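Long-range contacts in nicotinate phosphoribosyltransferase (Saccharomyces cerevisiae, PDB 1VLP), which catalyses the first step of NAD synthesis from nicotinic acid, the ATP-dependent joining of nicotinate and phosphoribosyl diphosphate to give nicotinate ribonucleotide: residues Asn50-Leu55 / Pro385-Ile390; Tyr91-Tyr96 / Ile269-Ala274; Lys275-Ala280 / Asp300-Val305. All blocks are in the same frame, centred on the assembly; numbering follows the deposited sequence.

Contact 1 (Asn50-Leu55 / Pro385-Ile390); sequences NRSSQL and PLNIVI
Asn387 carries CG anti to its backbone N (chi1 -177°), which puts CG near Arg51 CB and CD, and Ser52, in the modelled one of its two conformers, turns OG beside its own backbone N (chi1 -50°). In that conformer OG accepts from the amide N of Asn387, a bond that depends on the conformer and is doubtful, since OG also lies very close to Asn387 CB. The carbonyl O of Asn387 accepts the amide of Arg51, N to O 2.8 Å and nearly along the C=O axis, and more weakly that of Ser52. Arg51 runs out extended from CG to NE, its CB and CD against the Asn387 amide, whose plane stands perpendicular to the guanidinium. Beyond it, Val389 CG1 sits over the centre of the guanidinium, 3.7 Å above its plane. Ile388 CG2 packs against CB and OD1 of Asn50, where the two residues form an antiparallel, non-hydrogen-bonded pair. Asn50 ND2 reaches the carbonyl O of Leu55 in a weak bond, while Leu55 CB touches Leu386 CD1 at 3.8 Å. A type I turn from Ser52 to Leu55 reverses the chain. The contact joins the end of strand 43-50 to the start of strand 388-395, neighbours in the antiparallel sheet, and Pro385 lies close to Thr367, inferred to bind phosphoribosyl diphosphate. Arg193 donates to the carbonyl O of Ile388. The polar grip thus centres on Asn387 O, held by the amide of Arg51 and weakly by that of Ser52, with Leu55 on Leu386 and Val389 on the guanidinium as the apolar part.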
loop_
_atom_site.group_PDB
_atom_site.type_symbol
_atom_site.label_atom_id
_atom_site.label_comp_id
_atom_site.label_asym_id
_atom_site.label_seq_id
_atom_site.Cartn_x
_atom_site.Cartn_y
_atom_site.Cartn_z
ATOM N N ASN A 50 11.712 -10.794 4.102
ATOM C CA ASN A 50 12.779 -10.005 3.513
ATOM C C ASN A 50 13.217 -10.664 2.217
ATOM O O ASN A 50 13.916 -11.686 2.233
ATOM C CB ASN A 50 13.961 -9.880 4.476
ATOM C CG ASN A 50 15.100 -9.022 3.898
ATOM O OD1 ASN A 50 14.982 -8.490 2.797
ATOM N ND2 ASN A 50 16.251 -8.938 4.633
ATOM N N ARG A 51 12.735 -10.137 1.100
ATOM C CA ARG A 51 13.095 -10.702 -0.225
ATOM C C ARG A 51 14.558 -10.390 -0.597
ATOM O O ARG A 51 15.167 -11.140 -1.371
ATOM C CB ARG A 51 12.163 -10.175 -1.310
ATOM C CG ARG A 51 10.698 -10.552 -1.036
ATOM C CD ARG A 51 9.727 -9.722 -1.849
ATOM N NE ARG A 51 8.404 -10.326 -1.760
ATOM C CZ ARG A 51 7.315 -9.834 -2.321
ATOM N NH1 ARG A 51 7.383 -8.698 -3.002
ATOM N NH2 ARG A 51 6.150 -10.467 -2.157
ATOM N N SER A 52 15.104 -9.331 -0.020
ATOM C CA SER A 52 16.519 -9.002 -0.160
ATOM C C SER A 52 17.347 -9.725 0.932
ATOM O O SER A 52 17.890 -9.107 1.810
ATOM C CB SER A 52 16.756 -7.506 0.113
ATOM O OG SER A 52 15.933 -6.585 -0.570
ATOM N N SER A 53 17.431 -11.045 0.876
ATOM C CA SER A 53 17.925 -11.823 2.038
ATOM C C SER A 53 19.425 -11.719 2.276
ATOM O O SER A 53 19.941 -12.152 3.310
ATOM C CB SER A 53 17.508 -13.294 1.957
ATOM O OG SER A 53 17.933 -13.873 0.752
ATOM N N GLN A 54 20.145 -11.148 1.330
ATOM C CA GLN A 54 21.546 -10.834 1.612
ATOM C C GLN A 54 21.720 -9.559 2.448
ATOM O O GLN A 54 22.838 -9.254 2.875
ATOM C CB GLN A 54 22.341 -10.706 0.333
ATOM C CG GLN A 54 22.573 -12.038 -0.428
ATOM C CD GLN A 54 23.368 -13.077 0.376
ATOM O OE1 GLN A 54 24.527 -12.853 0.753
ATOM N NE2 GLN A 54 22.749 -14.220 0.629
ATOM N N LEU A 55 20.650 -8.797 2.638
ATOM C CA LEU A 55 20.677 -7.622 3.485
ATOM C C LEU A 55 20.245 -8.048 4.892
ATOM O O LEU A 55 19.170 -8.610 5.078
ATOM C CB LEU A 55 19.749 -6.547 2.967
ATOM C CG LEU A 55 20.035 -5.971 1.552
ATOM C CD1 LEU A 55 19.240 -4.701 1.270
ATOM C CD2 LEU A 55 21.534 -5.759 1.290
ATOM N N PRO A 385 17.472 -0.171 -1.822
ATOM C CA PRO A 385 16.438 -0.332 -0.762
ATOM C C PRO A 385 16.304 -1.746 -0.225
ATOM O O PRO A 385 16.708 -2.732 -0.873
ATOM C CB PRO A 385 15.119 0.008 -1.478
ATOM C CG PRO A 385 15.496 0.785 -2.627
ATOM C CD PRO A 385 16.816 0.170 -3.085
ATOM N N LEU A 386 15.755 -1.839 0.970
ATOM C CA LEU A 386 15.398 -3.115 1.560
ATOM C C LEU A 386 14.073 -3.533 0.953
ATOM O O LEU A 386 13.109 -2.767 1.046
ATOM C CB LEU A 386 15.273 -2.900 3.076
ATOM C CG LEU A 386 15.166 -4.080 3.991
ATOM C CD1 LEU A 386 16.424 -4.957 3.884
ATOM C CD2 LEU A 386 14.963 -3.559 5.424
ATOM N N ASN A 387 14.033 -4.716 0.328
ATOM C CA ASN A 387 12.829 -5.272 -0.325
ATOM C C ASN A 387 12.100 -6.171 0.678
ATOM O O ASN A 387 12.256 -7.417 0.638
ATOM C CB ASN A 387 13.229 -6.080 -1.548
ATOM C CG ASN A 387 12.023 -6.646 -2.367
ATOM O OD1 ASN A 387 10.846 -6.487 -2.008
ATOM N ND2 ASN A 387 12.341 -7.334 -3.464
ATOM N N ILE A 388 11.327 -5.527 1.539
ATOM C CA ILE A 388 10.565 -6.222 2.588
ATOM C C ILE A 388 9.055 -6.046 2.385
ATOM O O ILE A 388 8.562 -5.025 1.874
ATOM C CB ILE A 388 10.956 -5.752 4.001
ATOM C CG1 ILE A 388 10.941 -4.200 4.072
ATOM C CG2 ILE A 388 12.355 -6.328 4.344
ATOM C CD1 ILE A 388 11.102 -3.587 5.430
ATOM N N VAL A 389 8.330 -7.060 2.845
ATOM C CA VAL A 389 6.860 -7.051 2.825
ATOM C C VAL A 389 6.318 -7.648 4.101
ATOM O O VAL A 389 7.051 -8.336 4.794
ATOM C CB VAL A 389 6.298 -7.832 1.650
ATOM C CG1 VAL A 389 6.786 -7.226 0.339
ATOM C CG2 VAL A 389 6.630 -9.286 1.728
ATOM N N ILE A 390 5.085 -7.297 4.432
ATOM C CA ILE A 390 4.349 -7.917 5.545
ATOM C C ILE A 390 3.010 -8.273 4.906
ATOM O O ILE A 390 2.252 -7.411 4.514
ATOM C CB ILE A 390 4.212 -7.001 6.786
ATOM C CG1 ILE A 390 5.533 -6.891 7.489
ATOM C CG2 ILE A 390 3.152 -7.534 7.755
ATOM C CD1 ILE A 390 5.559 -5.856 8.593
#

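Contact 2 (Tyr91-Tyr96 / Ile269-Ala274); sequences YLPSAY and INTFGA
Tyr91 turns the edge of its ring toward the face of Phe272 in an offset edge-to-face pair, the planes 79° apart and the centroids 5.8 Å from each other. Tyr91 CG stands between its backbone N and carbonyl carbon (chi1 52°), on the side from which the ring edge meets Phe272. The touching edge is CD1, which lies 3.8 Å from Phe272 CD1 and also meets Phe272 CB. Tyr91 CB rests against the carbonyl O of Phe272 at 3.6 Å. The backbone O of Tyr91 in turn lies in the plane of the Phe272 ring, 3.7 Å from its CD1. Pro93 CD packs on Phe272 CE1 at 3.9 Å, and Pro93 CG meets Thr271 CG2 at 4.0 Å. That same methyl lies over the centre of one face of the Phe272 ring. The Thr271 hydroxyl is bonded to the carbonyl O of Cys267 and to Asn38 ND2, which probably holds the threonine's rotation. Trp268 adds a second edge-to-face partner for Phe272. Pro93 is the N-cap of helix 94-101, and Gly273, with positive phi, follows the end of helix 260-272. The contact thus sets the start of one helix against the end of the other; helix 26-38 also touches it, Met26 on Tyr91 and Thr37 on Pro93.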
loop_
_atom_site.group_PDB
_atom_site.type_symbol
_atom_site.label_atom_id
_atom_site.label_comp_id
_atom_site.label_asym_id
_atom_site.label_seq_id
_atom_site.Cartn_x
_atom_site.Cartn_y
_atom_site.Cartn_z
ATOM N N TYR A 91 -17.328 9.110 4.071
ATOM C CA TYR A 91 -18.042 7.856 3.935
ATOM C C TYR A 91 -17.577 6.775 4.889
ATOM O O TYR A 91 -18.125 5.691 4.888
ATOM C CB TYR A 91 -17.967 7.370 2.474
ATOM C CG TYR A 91 -16.574 7.296 1.887
ATOM C CD1 TYR A 91 -15.793 6.145 2.034
ATOM C CD2 TYR A 91 -16.032 8.382 1.197
ATOM C CE1 TYR A 91 -14.524 6.072 1.508
ATOM C CE2 TYR A 91 -14.763 8.316 0.664
ATOM C CZ TYR A 91 -14.016 7.167 0.834
ATOM O OH TYR A 91 -12.749 7.108 0.304
ATOM N N LEU A 92 -16.557 7.032 5.724
ATOM C CA LEU A 92 -16.278 6.094 6.824
ATOM C C LEU A 92 -17.531 5.962 7.663
ATOM O O LEU A 92 -18.153 6.973 8.003
ATOM C CB LEU A 92 -15.137 6.567 7.723
ATOM C CG LEU A 92 -13.764 6.626 7.076
ATOM C CD1 LEU A 92 -12.727 7.255 8.042
ATOM C CD2 LEU A 92 -13.303 5.247 6.669
ATOM N N PRO A 93 -17.937 4.727 7.976
ATOM C CA PRO A 93 -19.122 4.567 8.798
ATOM C C PRO A 93 -19.033 5.225 10.176
ATOM O O PRO A 93 -17.995 5.193 10.846
ATOM C CB PRO A 93 -19.301 3.048 8.926
ATOM C CG PRO A 93 -18.432 2.454 7.891
ATOM C CD PRO A 93 -17.378 3.436 7.522
ATOM N N SER A 94 -20.170 5.772 10.602
ATOM C CA SER A 94 -20.300 6.330 11.931
ATOM C C SER A 94 -19.782 5.456 13.060
ATOM O O SER A 94 -19.078 5.936 13.975
ATOM C CB SER A 94 -21.783 6.686 12.182
ATOM O OG SER A 94 -22.048 7.827 11.404
ATOM N N ALA A 95 -20.116 4.173 12.987
ATOM C CA ALA A 95 -19.767 3.238 14.035
ATOM C C ALA A 95 -18.265 2.971 14.133
ATOM O O ALA A 95 -17.759 2.698 15.220
ATOM C CB ALA A 95 -20.523 1.947 13.846
ATOM N N TYR A 96 -17.595 3.057 12.995
ATOM C CA TYR A 96 -16.136 2.915 12.901
ATOM C C TYR A 96 -15.471 4.099 13.595
ATOM O O TYR A 96 -14.631 3.914 14.468
ATOM C CB TYR A 96 -15.662 2.738 11.458
ATOM C CG TYR A 96 -14.138 2.839 11.363
ATOM C CD1 TYR A 96 -13.321 1.774 11.749
ATOM C CD2 TYR A 96 -13.531 4.011 10.927
ATOM C CE1 TYR A 96 -11.907 1.881 11.704
ATOM C CE2 TYR A 96 -12.143 4.127 10.852
ATOM C CZ TYR A 96 -11.330 3.056 11.257
ATOM O OH TYR A 96 -9.985 3.180 11.188
ATOM N N ILE A 269 -19.012 -2.234 -1.222
ATOM C CA ILE A 269 -20.031 -1.271 -1.649
ATOM C C ILE A 269 -21.075 -1.054 -0.547
ATOM O O ILE A 269 -21.494 0.076 -0.294
ATOM C CB ILE A 269 -20.707 -1.733 -2.958
ATOM C CG1 ILE A 269 -19.779 -1.490 -4.133
ATOM C CG2 ILE A 269 -21.997 -0.951 -3.243
ATOM C CD1 ILE A 269 -20.152 -2.246 -5.387
ATOM N N ASN A 270 -21.501 -2.145 0.077
ATOM C CA ASN A 270 -22.454 -2.084 1.168
ATOM C C ASN A 270 -21.870 -1.314 2.364
ATOM O O ASN A 270 -22.620 -0.632 3.065
ATOM C CB ASN A 270 -22.976 -3.494 1.517
ATOM C CG ASN A 270 -23.821 -4.129 0.380
ATOM O OD1 ASN A 270 -24.389 -3.448 -0.485
ATOM N ND2 ASN A 270 -23.890 -5.451 0.387
ATOM N N THR A 271 -20.548 -1.319 2.541
ATOM C CA THR A 271 -19.902 -0.560 3.611
ATOM C C THR A 271 -19.743 0.956 3.375
ATOM O O THR A 271 -20.027 1.770 4.254
ATOM C CB THR A 271 -18.519 -1.155 3.938
ATOM O OG1 THR A 271 -18.703 -2.543 4.231
ATOM C CG2 THR A 271 -17.847 -0.443 5.129
ATOM N N PHE A 272 -19.291 1.337 2.196
ATOM C CA PHE A 272 -18.951 2.725 1.938
ATOM C C PHE A 272 -19.918 3.454 1.020
ATOM O O PHE A 272 -19.847 4.681 0.902
ATOM C CB PHE A 272 -17.569 2.777 1.332
ATOM C CG PHE A 272 -16.497 2.253 2.265
ATOM C CD1 PHE A 272 -16.370 2.767 3.562
ATOM C CD2 PHE A 272 -15.629 1.234 1.862
ATOM C CE1 PHE A 272 -15.362 2.285 4.425
ATOM C CE2 PHE A 272 -14.643 0.741 2.717
ATOM C CZ PHE A 272 -14.500 1.281 4.001
ATOM N N GLY A 273 -20.765 2.711 0.337
ATOM C CA GLY A 273 -21.663 3.284 -0.640
ATOM C C GLY A 273 -21.092 3.117 -2.029
ATOM O O GLY A 273 -19.869 3.236 -2.237
ATOM N N ALA A 274 -21.982 2.834 -2.984
ATOM C CA ALA A 274 -21.583 2.588 -4.378
ATOM C C ALA A 274 -20.773 3.738 -4.922
ATOM O O ALA A 274 -19.752 3.533 -5.580
ATOM C CB ALA A 274 -22.784 2.364 -5.249
#

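Contact 3 (Lys275-Ala280 / Asp300-Val305); sequences KNAGLA and DAYVGV
Gly278 and Val303 meet through their backbones: Val303 N donates to Gly278 O over 2.9 Å. Ala280 N gives a nearly straight bond to Gly304 O at 2.8 Å, where Ala280 and Val305 pair in parallel. One water joins three backbone groups, donating to Lys275 O and to Ala301 O (2.7 Å) and accepting from Gly278 N (2.9 Å). Tyr302 O takes a bond from Lys334 NZ, and Ala277 O a weak one from Trp268 NE1. The Tyr302 ring is clasped by two methyls in CH-pi contacts: Ala277 CB lies over the centre of one face, 3.8 Å from the centroid, and Ala280 CB over the opposite face, offset toward the rim. The ring also touches Met265, Trp268 and Ile269 of helix 260-272. An alanine in place of Tyr302 would probably open a gap between the two methyls and take from these helix residues the ring they touch. Leu279 CD2 lies 3.8 Å from Val303 CG2; Leu279 also touches Thr241, a nicotinate-binding residue by similarity. At this edge of the parallel sheet direct bonds thus satisfy Gly278 O, Val303 N, Ala280 N and Gly304 O, and the water Lys275 O, Gly278 N and Ala301 O.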
loop_
_atom_site.group_PDB
_atom_site.type_symbol
_atom_site.label_atom_id
_atom_site.label_comp_id
_atom_site.label_asym_id
_atom_site.label_seq_id
_atom_site.Cartn_x
_atom_site.Cartn_y
_atom_site.Cartn_z
ATOM N N LYS A 275 -21.184 4.966 -4.643
ATOM C CA LYS A 275 -20.432 6.077 -5.205
ATOM C C LYS A 275 -18.996 6.190 -4.696
ATOM O O LYS A 275 -18.152 6.807 -5.377
ATOM C CB LYS A 275 -21.195 7.385 -5.090
ATOM C CG LYS A 275 -21.192 8.085 -3.792
ATOM C CD LYS A 275 -22.005 9.393 -3.939
ATOM C CE LYS A 275 -21.995 10.243 -2.685
ATOM N NZ LYS A 275 -22.737 9.606 -1.551
ATOM N N ASN A 276 -18.706 5.589 -3.526
ATOM C CA ASN A 276 -17.386 5.643 -2.916
ATOM C C ASN A 276 -16.559 4.381 -3.111
ATOM O O ASN A 276 -15.508 4.223 -2.487
ATOM C CB ASN A 276 -17.549 5.984 -1.430
ATOM C CG ASN A 276 -18.367 7.238 -1.217
ATOM O OD1 ASN A 276 -18.000 8.271 -1.747
ATOM N ND2 ASN A 276 -19.516 7.148 -0.483
ATOM N N ALA A 277 -16.973 3.536 -4.056
ATOM C CA ALA A 277 -16.354 2.235 -4.299
ATOM C C ALA A 277 -14.856 2.393 -4.684
ATOM O O ALA A 277 -14.053 1.630 -4.240
ATOM C CB ALA A 277 -17.083 1.501 -5.360
ATOM N N GLY A 278 -14.534 3.430 -5.435
ATOM C CA GLY A 278 -13.176 3.758 -5.832
ATOM C C GLY A 278 -12.712 2.975 -7.043
ATOM O O GLY A 278 -13.445 2.764 -7.995
ATOM N N LEU A 279 -11.457 2.579 -7.008
ATOM C CA LEU A 279 -10.873 1.779 -8.049
ATOM C C LEU A 279 -10.856 0.304 -7.681
ATOM O O LEU A 279 -10.483 -0.088 -6.563
ATOM C CB LEU A 279 -9.448 2.250 -8.356
ATOM C CG LEU A 279 -9.287 3.694 -8.777
ATOM C CD1 LEU A 279 -7.830 4.035 -8.581
ATOM C CD2 LEU A 279 -9.717 3.906 -10.203
ATOM N N ALA A 280 -11.215 -0.535 -8.640
ATOM C CA ALA A 280 -11.227 -1.958 -8.401
ATOM C C ALA A 280 -9.829 -2.557 -8.614
ATOM O O ALA A 280 -9.170 -2.272 -9.567
ATOM C CB ALA A 280 -12.239 -2.649 -9.295
ATOM N N ASP A 300 -20.395 0.212 -13.028
ATOM C CA ASP A 300 -20.806 1.609 -12.935
ATOM C C ASP A 300 -20.349 2.319 -11.639
ATOM O O ASP A 300 -19.959 3.497 -11.695
ATOM C CB ASP A 300 -22.310 1.693 -13.142
ATOM C CG ASP A 300 -22.710 1.244 -14.526
ATOM O OD1 ASP A 300 -21.951 1.535 -15.498
ATOM O OD2 ASP A 300 -23.758 0.583 -14.619
ATOM N N ALA A 301 -20.324 1.586 -10.519
ATOM C CA ALA A 301 -19.960 2.147 -9.219
ATOM C C ALA A 301 -18.469 2.494 -9.092
ATOM O O ALA A 301 -18.076 3.629 -8.731
ATOM C CB ALA A 301 -20.365 1.170 -8.095
ATOM N N TYR A 302 -17.629 1.501 -9.358
ATOM C CA TYR A 302 -16.178 1.738 -9.441
ATOM C C TYR A 302 -15.879 2.690 -10.556
ATOM O O TYR A 302 -16.439 2.585 -11.610
ATOM C CB TYR A 302 -15.420 0.428 -9.673
ATOM C CG TYR A 302 -15.439 -0.465 -8.457
ATOM C CD1 TYR A 302 -14.479 -0.344 -7.463
ATOM C CD2 TYR A 302 -16.427 -1.414 -8.296
ATOM C CE1 TYR A 302 -14.529 -1.129 -6.329
ATOM C CE2 TYR A 302 -16.454 -2.235 -7.169
ATOM C CZ TYR A 302 -15.504 -2.078 -6.198
ATOM O OH TYR A 302 -15.515 -2.864 -5.065
ATOM N N VAL A 303 -14.929 3.578 -10.337
ATOM C CA VAL A 303 -14.616 4.589 -11.329
ATOM C C VAL A 303 -13.488 4.164 -12.238
ATOM O O VAL A 303 -13.122 4.907 -13.155
ATOM C CB VAL A 303 -14.239 5.933 -10.675
ATOM C CG1 VAL A 303 -15.473 6.527 -9.932
ATOM C CG2 VAL A 303 -13.033 5.787 -9.792
ATOM N N GLY A 304 -12.986 2.971 -11.984
ATOM C CA GLY A 304 -11.922 2.393 -12.738
ATOM C C GLY A 304 -11.289 1.236 -12.002
ATOM O O GLY A 304 -11.876 0.639 -11.076
ATOM N N VAL A 305 -10.091 0.911 -12.460
ATOM C CA VAL A 305 -9.357 -0.248 -12.019
ATOM C C VAL A 305 -7.940 0.179 -11.651
ATOM O O VAL A 305 -7.420 1.170 -12.184
ATOM C CB VAL A 305 -9.262 -1.379 -13.069
ATOM C CG1 VAL A 305 -10.637 -2.060 -13.309
ATOM C CG2 VAL A 305 -8.638 -0.872 -14.372
HETATM O O HOH W 1 -16.481 4.944 -6.943
#

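Overall arrangement
Along the chain contact 1 spans the other two: its segments lie 330 residues apart, and contacts 2 and 3 both fall between them. Contact 1 belongs to the antiparallel sheet, contact 3 to the edge of the six-stranded parallel sheet. Their centres are 33 Å apart, on opposite sides of the chain's centre. Contacts 2 and 3, with centres 14 Å apart, touch through Tyr91 and Asn276 and through Ile269 and Tyr302; helix 260-272 is followed in the chain by strand 279-281. Contacts 1 and 2 each join the N-terminal family region to the later, TIM-barrel-related one, so these regions are tied together at two places about 17 Å apart at their nearest atoms.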